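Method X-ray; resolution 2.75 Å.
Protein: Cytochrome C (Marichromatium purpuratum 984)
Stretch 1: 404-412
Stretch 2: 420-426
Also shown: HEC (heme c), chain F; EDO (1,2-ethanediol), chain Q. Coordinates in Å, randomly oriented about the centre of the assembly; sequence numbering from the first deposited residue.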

# COMPACT_ATOMS: atom_id res chain seq x y z
N LEU A 404 9.70 -38.36 0.69
CA LEU A 404 10.66 -38.40 -0.40
C LEU A 404 11.40 -37.07 -0.54
O LEU A 404 12.60 -37.04 -0.85
CB LEU A 404 9.93 -38.79 -1.69
CG LEU A 404 10.72 -38.89 -2.99
CD1 LEU A 404 11.58 -40.17 -3.07
CD2 LEU A 404 9.73 -38.83 -4.11
N CYS A 405 10.68 -35.97 -0.40
CA CYS A 405 11.20 -34.61 -0.51
C CYS A 405 11.46 -33.99 0.85
O CYS A 405 12.57 -33.51 1.11
CB CYS A 405 10.20 -33.76 -1.28
SG CYS A 405 9.88 -34.24 -2.96
N HIS A 406 10.47 -34.02 1.73
CA HIS A 406 10.60 -33.34 3.00
C HIS A 406 11.38 -34.12 4.05
O HIS A 406 11.69 -33.54 5.10
CB HIS A 406 9.21 -32.99 3.53
CG HIS A 406 8.52 -31.97 2.69
ND1 HIS A 406 8.90 -30.65 2.68
CD2 HIS A 406 7.49 -32.07 1.82
CE1 HIS A 406 8.12 -29.97 1.85
NE2 HIS A 406 7.26 -30.82 1.31
N GLY A 407 11.70 -35.38 3.81
CA GLY A 407 12.56 -36.15 4.70
C GLY A 407 11.75 -37.00 5.68
O GLY A 407 10.62 -36.67 6.05
N ALA A 408 12.35 -38.10 6.11
CA ALA A 408 11.66 -38.99 7.03
C ALA A 408 11.33 -38.31 8.35
O ALA A 408 10.31 -38.62 8.99
CB ALA A 408 12.51 -40.22 7.24
N GLU A 409 12.19 -37.39 8.78
CA GLU A 409 12.00 -36.65 10.01
C GLU A 409 11.69 -35.17 9.76
O GLU A 409 12.03 -34.31 10.56
CB GLU A 409 13.24 -36.77 10.89
CG GLU A 409 13.51 -38.18 11.44
CD GLU A 409 14.98 -38.30 11.85
OE1 GLU A 409 15.85 -38.45 10.94
OE2 GLU A 409 15.28 -38.16 13.07
N GLY A 410 11.04 -34.87 8.65
CA GLY A 410 10.67 -33.51 8.34
C GLY A 410 11.84 -32.55 8.18
O GLY A 410 11.62 -31.33 8.08
N GLU A 411 13.07 -33.06 8.10
CA GLU A 411 14.24 -32.18 8.14
C GLU A 411 14.39 -31.30 6.89
O GLU A 411 15.22 -30.38 6.90
CB GLU A 411 15.53 -33.02 8.35
CG GLU A 411 16.02 -33.89 7.18
CD GLU A 411 15.42 -35.30 7.12
OE1 GLU A 411 14.31 -35.56 7.66
OE2 GLU A 411 16.12 -36.14 6.51
N GLY A 412 13.64 -31.54 5.83
CA GLY A 412 13.85 -30.83 4.59
C GLY A 412 15.21 -31.10 3.93
O GLY A 412 15.98 -32.00 4.31
N VAL A 420 15.68 -26.22 -0.91
CA VAL A 420 15.00 -26.96 -1.96
C VAL A 420 13.68 -27.50 -1.46
O VAL A 420 12.64 -27.22 -2.04
CB VAL A 420 15.88 -28.10 -2.48
CG1 VAL A 420 15.14 -28.87 -3.51
CG2 VAL A 420 17.14 -27.56 -3.07
N PHE A 421 13.71 -28.26 -0.37
CA PHE A 421 12.51 -28.83 0.23
C PHE A 421 12.43 -28.33 1.66
O PHE A 421 13.32 -28.64 2.47
CB PHE A 421 12.53 -30.36 0.20
CG PHE A 421 12.77 -30.90 -1.16
CD1 PHE A 421 11.94 -30.52 -2.20
CD2 PHE A 421 13.83 -31.75 -1.41
CE1 PHE A 421 12.15 -30.99 -3.47
CE2 PHE A 421 14.09 -32.22 -2.71
CZ PHE A 421 13.23 -31.85 -3.74
N PRO A 422 11.44 -27.51 1.99
CA PRO A 422 11.42 -26.87 3.29
C PRO A 422 11.27 -27.89 4.40
O PRO A 422 10.46 -28.81 4.30
CB PRO A 422 10.19 -25.96 3.21
CG PRO A 422 9.95 -25.76 1.79
CD PRO A 422 10.37 -27.00 1.12
N PRO A 423 12.01 -27.70 5.49
CA PRO A 423 11.72 -28.39 6.76
C PRO A 423 10.31 -28.10 7.24
O PRO A 423 9.89 -26.95 7.30
CB PRO A 423 12.73 -27.78 7.73
CG PRO A 423 13.73 -27.12 6.91
CD PRO A 423 13.11 -26.75 5.61
N LEU A 424 9.61 -29.15 7.67
CA LEU A 424 8.24 -29.02 8.10
C LEU A 424 8.06 -29.09 9.61
O LEU A 424 6.95 -28.84 10.10
CB LEU A 424 7.39 -30.11 7.45
CG LEU A 424 7.45 -30.16 5.93
CD1 LEU A 424 6.43 -31.22 5.45
CD2 LEU A 424 7.16 -28.79 5.29
N TRP A 425 9.09 -29.49 10.33
CA TRP A 425 9.10 -29.34 11.78
C TRP A 425 10.55 -29.36 12.24
O TRP A 425 11.48 -29.43 11.44
CB TRP A 425 8.24 -30.41 12.47
CG TRP A 425 8.67 -31.86 12.30
CD1 TRP A 425 9.60 -32.52 13.03
CD2 TRP A 425 8.14 -32.82 11.36
NE1 TRP A 425 9.70 -33.82 12.60
CE2 TRP A 425 8.83 -34.03 11.58
CE3 TRP A 425 7.18 -32.76 10.34
CZ2 TRP A 425 8.59 -35.18 10.82
CZ3 TRP A 425 6.95 -33.90 9.59
CH2 TRP A 425 7.66 -35.10 9.84
N GLY A 426 10.74 -29.25 13.55
CA GLY A 426 12.07 -29.12 14.07
C GLY A 426 12.55 -27.70 14.08
O GLY A 426 11.84 -26.78 13.68
FE HEC F . 5.79 -30.26 -0.05
CHA HEC F . 6.37 -26.84 0.34
CHB HEC F . 3.76 -30.31 2.79
CHC HEC F . 4.95 -33.55 -0.75
CHD HEC F . 8.31 -30.41 -2.52
NA HEC F . 5.18 -28.83 1.33
C1A HEC F . 5.52 -27.53 1.33
C2A HEC F . 4.93 -26.80 2.48
C3A HEC F . 4.16 -27.81 3.19
C4A HEC F . 4.39 -29.04 2.39
CMA HEC F . 3.34 -27.60 4.42
CAA HEC F . 5.02 -25.37 2.88
CBA HEC F . 5.57 -25.30 4.31
CGA HEC F . 6.93 -24.68 4.42
O1A HEC F . 7.47 -24.25 3.39
O2A HEC F . 7.44 -24.63 5.56
NB HEC F . 4.57 -31.66 0.86
C1B HEC F . 3.85 -31.51 1.97
C2B HEC F . 3.09 -32.73 2.33
C3B HEC F . 3.43 -33.68 1.28
C4B HEC F . 4.34 -32.90 0.41
CMB HEC F . 2.20 -32.92 3.50
CAB HEC F . 2.95 -35.09 1.09
CBB HEC F . 1.44 -35.03 0.94
NC HEC F . 6.50 -31.72 -1.38
C1C HEC F . 6.04 -32.96 -1.50
C2C HEC F . 6.78 -33.77 -2.49
C3C HEC F . 7.77 -32.86 -3.02
C4C HEC F . 7.52 -31.61 -2.24
CMC HEC F . 6.54 -35.20 -2.82
CAC HEC F . 8.87 -33.06 -4.03
CBC HEC F . 8.48 -33.63 -5.35
ND HEC F . 7.08 -28.88 -0.94
C1D HEC F . 7.98 -29.11 -1.90
C2D HEC F . 8.68 -27.87 -2.31
C3D HEC F . 8.10 -26.83 -1.48
C4D HEC F . 7.11 -27.56 -0.67
CMD HEC F . 9.74 -27.67 -3.33
CAD HEC F . 8.46 -25.38 -1.48
CBD HEC F . 7.81 -24.78 -2.72
CGD HEC F . 8.72 -23.77 -3.41
O1D HEC F . 9.87 -23.53 -3.02
O2D HEC F . 8.28 -23.19 -4.42
C1 EDO Q . 15.91 -35.65 0.99
O1 EDO Q . 15.00 -35.17 2.01
C2 EDO Q . 15.19 -36.08 -0.32
O2 EDO Q . 16.06 -36.25 -1.48

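Val-420, where the chain turns a corner, makes no contact with the first stretch, but Val-420 O lies 3.2 Å from the heme methyl HEC CMD. Contact proper begins at Phe-421, whose CA-to-CB bond points toward the first stretch. Its ring takes Cys-405 over one face: Cys-405 CB sits 3.9 Å from the ring centroid of Phe-421, and Cys-405 SG lies 4.3 Å from the same centroid, both close to the ring normal. Because Cys-405 SG is bonded to HEC CAC (1.9 Å), the aromatic ring packs directly on the thioether linkage. On the backbone, Gly-412 CA approaches Phe-421 O to 3.1 Å. A CB on Gly-412 would clash with that oxygen and with Pro-423 N, so the close passage here depends on glycine.

The CA-to-CB bond of Pro-422 points away from the first stretch; its carbonyl makes the polar contact, and its ring still touches the histidine, Pro-422 CD lying 3.8 Å from His-406 CE1. His-406 ND1 donates a hydrogen bond to Pro-422 O (2.9 Å, 152°), while His-406 NE2 binds HEC FE at 2.1 Å. With both ring nitrogens engaged, the metal bond and the hydrogen bond together restrain the orientation of the imidazole.

Serving two successive residues, Gly-410 O accepts a CA-H...O contact from Pro-423 CA (3.2 Å) and the hydrogen bond from Leu-424 N (3.0 Å, 154°), tying the end of the Gly-407 to Gly-410 type I turn to the second stretch. The side chain of Leu-424 then reaches back to the histidine, placing Leu-424 CD1 3.8 Å from the ring centroid of His-406, over one face.

Trp-425 closes the contact by lying against the turn. Gly-410 CA is 3.6 Å from the centroid of the six-membered ring of Trp-425, nearly on the normal; a CB on Gly-410 would fall 2.5 Å from Trp-425 CD2. Although Trp-425 NE1 comes within 3.1 Å of Glu-409 O, the angle is too poor for a hydrogen bond.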